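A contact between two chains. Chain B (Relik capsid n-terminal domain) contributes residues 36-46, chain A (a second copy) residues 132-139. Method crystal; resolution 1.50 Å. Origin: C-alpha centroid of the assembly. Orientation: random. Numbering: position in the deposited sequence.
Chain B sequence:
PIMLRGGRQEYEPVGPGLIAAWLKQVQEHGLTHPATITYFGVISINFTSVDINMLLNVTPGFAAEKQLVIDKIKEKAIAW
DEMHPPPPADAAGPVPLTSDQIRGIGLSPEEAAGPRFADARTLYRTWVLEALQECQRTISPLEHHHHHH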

# COMPACT_ATOMS: atom_id res chain seq x y z
N THR B 36 -0.60 10.09 -6.81
CA THR B 36 -1.46 9.28 -7.68
C THR B 36 -1.95 8.02 -6.98
O THR B 36 -3.10 7.62 -7.16
CB THR B 36 -0.74 8.93 -8.97
OG1 THR B 36 -0.37 10.16 -9.60
CG2 THR B 36 -1.65 8.11 -9.89
N ILE B 37 -1.09 7.41 -6.18
CA ILE B 37 -1.51 6.24 -5.42
C ILE B 37 -2.61 6.64 -4.44
O ILE B 37 -3.63 5.98 -4.33
CB ILE B 37 -0.31 5.59 -4.68
CG1 ILE B 37 0.78 5.18 -5.69
CG2 ILE B 37 -0.78 4.37 -3.86
CD1 ILE B 37 1.92 4.39 -5.04
N THR B 38 -2.43 7.76 -3.77
CA THR B 38 -3.47 8.26 -2.88
C THR B 38 -4.77 8.54 -3.64
O THR B 38 -5.85 8.21 -3.18
CB THR B 38 -2.98 9.50 -2.12
OG1 THR B 38 -1.87 9.11 -1.29
CG2 THR B 38 -4.08 10.06 -1.23
N TYR B 39 -4.63 9.14 -4.81
CA TYR B 39 -5.78 9.47 -5.64
C TYR B 39 -6.54 8.20 -6.02
O TYR B 39 -7.76 8.13 -5.91
CB TYR B 39 -5.30 10.23 -6.89
CG TYR B 39 -6.37 10.83 -7.79
CD1 TYR B 39 -6.53 12.21 -7.86
CD2 TYR B 39 -7.16 10.03 -8.62
CE1 TYR B 39 -7.48 12.77 -8.70
CE2 TYR B 39 -8.12 10.60 -9.45
CZ TYR B 39 -8.27 11.96 -9.48
OH TYR B 39 -9.22 12.53 -10.30
N PHE B 40 -5.81 7.18 -6.44
CA PHE B 40 -6.46 5.90 -6.71
C PHE B 40 -7.17 5.38 -5.47
O PHE B 40 -8.29 4.85 -5.56
CB PHE B 40 -5.45 4.87 -7.20
CG PHE B 40 -6.06 3.51 -7.45
CD1 PHE B 40 -6.75 3.26 -8.61
CD2 PHE B 40 -5.98 2.51 -6.49
CE1 PHE B 40 -7.33 2.01 -8.84
CE2 PHE B 40 -6.56 1.26 -6.71
CZ PHE B 40 -7.23 1.02 -7.89
N GLY B 41 -6.52 5.47 -4.31
CA GLY B 41 -7.14 5.03 -3.09
C GLY B 41 -8.46 5.72 -2.83
O GLY B 41 -9.43 5.08 -2.42
N VAL B 42 -8.51 7.03 -3.04
CA VAL B 42 -9.74 7.79 -2.81
C VAL B 42 -10.85 7.36 -3.76
O VAL B 42 -11.98 7.07 -3.35
CB VAL B 42 -9.50 9.31 -2.96
CG1 VAL B 42 -10.81 10.09 -2.97
CG2 VAL B 42 -8.58 9.81 -1.84
N ILE B 43 -10.54 7.30 -5.05
CA ILE B 43 -11.60 7.08 -6.02
C ILE B 43 -12.10 5.64 -6.09
O ILE B 43 -13.21 5.39 -6.54
CB ILE B 43 -11.20 7.55 -7.43
CG1 ILE B 43 -10.12 6.64 -8.03
CG2 ILE B 43 -10.82 9.03 -7.43
CD1 ILE B 43 -9.83 6.92 -9.50
N SER B 44 -11.29 4.69 -5.61
CA SER B 44 -11.64 3.28 -5.77
C SER B 44 -12.42 2.68 -4.60
O SER B 44 -12.73 1.48 -4.61
CB SER B 44 -10.37 2.45 -6.03
OG SER B 44 -9.49 2.48 -4.90
N ILE B 45 -12.72 3.47 -3.57
CA ILE B 45 -13.51 2.94 -2.47
C ILE B 45 -14.85 2.46 -3.03
O ILE B 45 -15.51 3.16 -3.80
CB ILE B 45 -13.73 3.98 -1.34
CG1 ILE B 45 -14.59 5.14 -1.83
CG2 ILE B 45 -12.40 4.45 -0.77
CD1 ILE B 45 -15.01 6.09 -0.73
N ASN B 46 -15.22 1.25 -2.68
CA ASN B 46 -16.47 0.69 -3.14
C ASN B 46 -16.53 0.42 -4.66
O ASN B 46 -17.61 0.26 -5.21
CB ASN B 46 -17.64 1.57 -2.69
CG ASN B 46 -17.63 1.81 -1.19
OD1 ASN B 46 -17.20 0.96 -0.41
ND2 ASN B 46 -18.08 2.99 -0.78
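Chain A, residues 132-139: LQECQRTI

Chain A meets the last two turns of a chain B helix with the end of one of its own helices and the extended segment that follows. In chain B the helix runs through Ile B43, with the regular backbone hydrogen bonds from Phe B40 N to Thr B36 O (2.8 Å) through Ser B44 N to Phe B40 O (3.0 Å); Ser B44 OG also bonds Phe B40 O at 2.7 Å. In chain A, helical geometry at Leu A132 and Gln A133 gives way to a turn, held by Cys A135 N to Leu A132 O (3.0 Å) and Gln A136 N to Gln A133 O (3.2 Å). From Gln A136 to Ile A139 the backbone is extended, with psi near 130 to 140°. Chain A crosses the helix obliquely, although the pairing keeps the same order: Gly B41 lies nearest Gln A133 (CA to CA 6.9 Å), and Val B42 nearest Thr A138 (CA to CA 7.3 Å).

The first rule of the contact is the space at Gly B41. A CB there would point toward chain A and fall 2.6 Å from the modelled Gln A136 OE1, a clash. Without one, the Gln A136 side chain reaches the helix backbone, its NE2 3.5 Å from Gly B41 C and its OE1 3.6 Å from Thr B38 O.

The polar part rests on two glutamines, both pointing toward chain B and together the most covered residues of the contact. Their amides are probably turned over in the model, so the O and N labels cannot settle the bonding; as modelled, Gln A133 OE1 and Gln A136 OE1 lie 2.7 Å apart. Gln A133 OE1 also comes 3.5 Å from Thr B38 OG1, a hydroxyl hydrogen-bonded to a residue just outside one of the two stretches. Gln A136 NE2 lies 3.3 Å from Val B42 N.

The packing contacts use the flanks of the helix. Ile B37 CG2 lies 3.7 Å from Gln A133 NE2, and Val B42 CG2 lies 3.3 Å from Gln A136 NE2, so methyl groups border both amides. Past the helix, Ile B45 points toward chain A and brings CD1 to 4.2 Å from Thr A138 OG1, a looser contact between exposed residues. Tyr B39 and Ile B43 point away and take no part. The patch is small, 290 Å² summed over both sides, and its logic is economical: a glycine leaves the helix surface open, Gln A136 lies over it, and Gln A133 packs alongside against Ile B37 and Thr B38.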

# COMPACT_ATOMS: atom_id res chain seq x y z
N LEU A 132 -0.77 2.50 5.77
CA LEU A 132 -1.47 3.79 5.80
C LEU A 132 -2.58 3.87 4.74
O LEU A 132 -3.71 4.26 5.03
CB LEU A 132 -0.48 4.95 5.62
CG LEU A 132 0.46 5.19 6.78
CD1 LEU A 132 1.64 6.04 6.36
CD2 LEU A 132 -0.33 5.88 7.89
N GLN A 133 -2.24 3.49 3.52
CA GLN A 133 -3.18 3.54 2.41
C GLN A 133 -4.43 2.70 2.70
O GLN A 133 -5.55 3.10 2.37
CB GLN A 133 -2.49 3.04 1.15
CG GLN A 133 -2.75 3.79 -0.15
CD GLN A 133 -2.35 5.26 -0.12
OE1 GLN A 133 -3.19 6.12 0.09
NE2 GLN A 133 -1.07 5.55 -0.36
N GLU A 134 -4.22 1.54 3.31
CA GLU A 134 -5.32 0.62 3.62
C GLU A 134 -6.20 1.12 4.78
O GLU A 134 -7.29 0.59 5.01
CB GLU A 134 -4.79 -0.80 3.86
CG GLU A 134 -4.15 -1.40 2.59
CD GLU A 134 -3.14 -2.53 2.86
OE1 GLU A 134 -3.19 -3.15 3.94
OE2 GLU A 134 -2.30 -2.79 1.96
N CYS A 135 -5.73 2.14 5.50
CA CYS A 135 -6.49 2.74 6.59
C CYS A 135 -6.96 4.14 6.23
O CYS A 135 -7.36 4.92 7.10
CB CYS A 135 -5.64 2.81 7.86
SG CYS A 135 -5.12 1.23 8.51
N GLN A 136 -6.90 4.48 4.95
CA GLN A 136 -7.23 5.83 4.48
C GLN A 136 -8.58 6.31 4.99
O GLN A 136 -9.59 5.61 4.87
CB GLN A 136 -7.23 5.85 2.96
CG GLN A 136 -6.82 7.16 2.33
CD GLN A 136 -6.83 7.09 0.81
OE1 GLN A 136 -5.81 6.81 0.18
NE2 GLN A 136 -7.99 7.33 0.23
N ARG A 137 -8.62 7.53 5.54
CA ARG A 137 -9.88 8.09 6.02
C ARG A 137 -10.59 8.81 4.88
O ARG A 137 -9.97 9.54 4.12
CB ARG A 137 -9.63 9.05 7.18
N THR A 138 -11.90 8.58 4.76
CA THR A 138 -12.66 9.30 3.75
C THR A 138 -12.83 10.73 4.24
O THR A 138 -13.20 10.97 5.39
CB THR A 138 -14.03 8.65 3.51
OG1 THR A 138 -13.83 7.29 3.11
CG2 THR A 138 -14.80 9.40 2.43
N ILE A 139 -12.52 11.69 3.37
CA ILE A 139 -12.58 13.09 3.76
C ILE A 139 -13.99 13.46 4.19
O ILE A 139 -14.97 13.00 3.61
CB ILE A 139 -12.05 14.01 2.64
CG1 ILE A 139 -10.53 13.93 2.60
CG2 ILE A 139 -12.49 15.45 2.87
CD1 ILE A 139 -9.92 14.43 1.32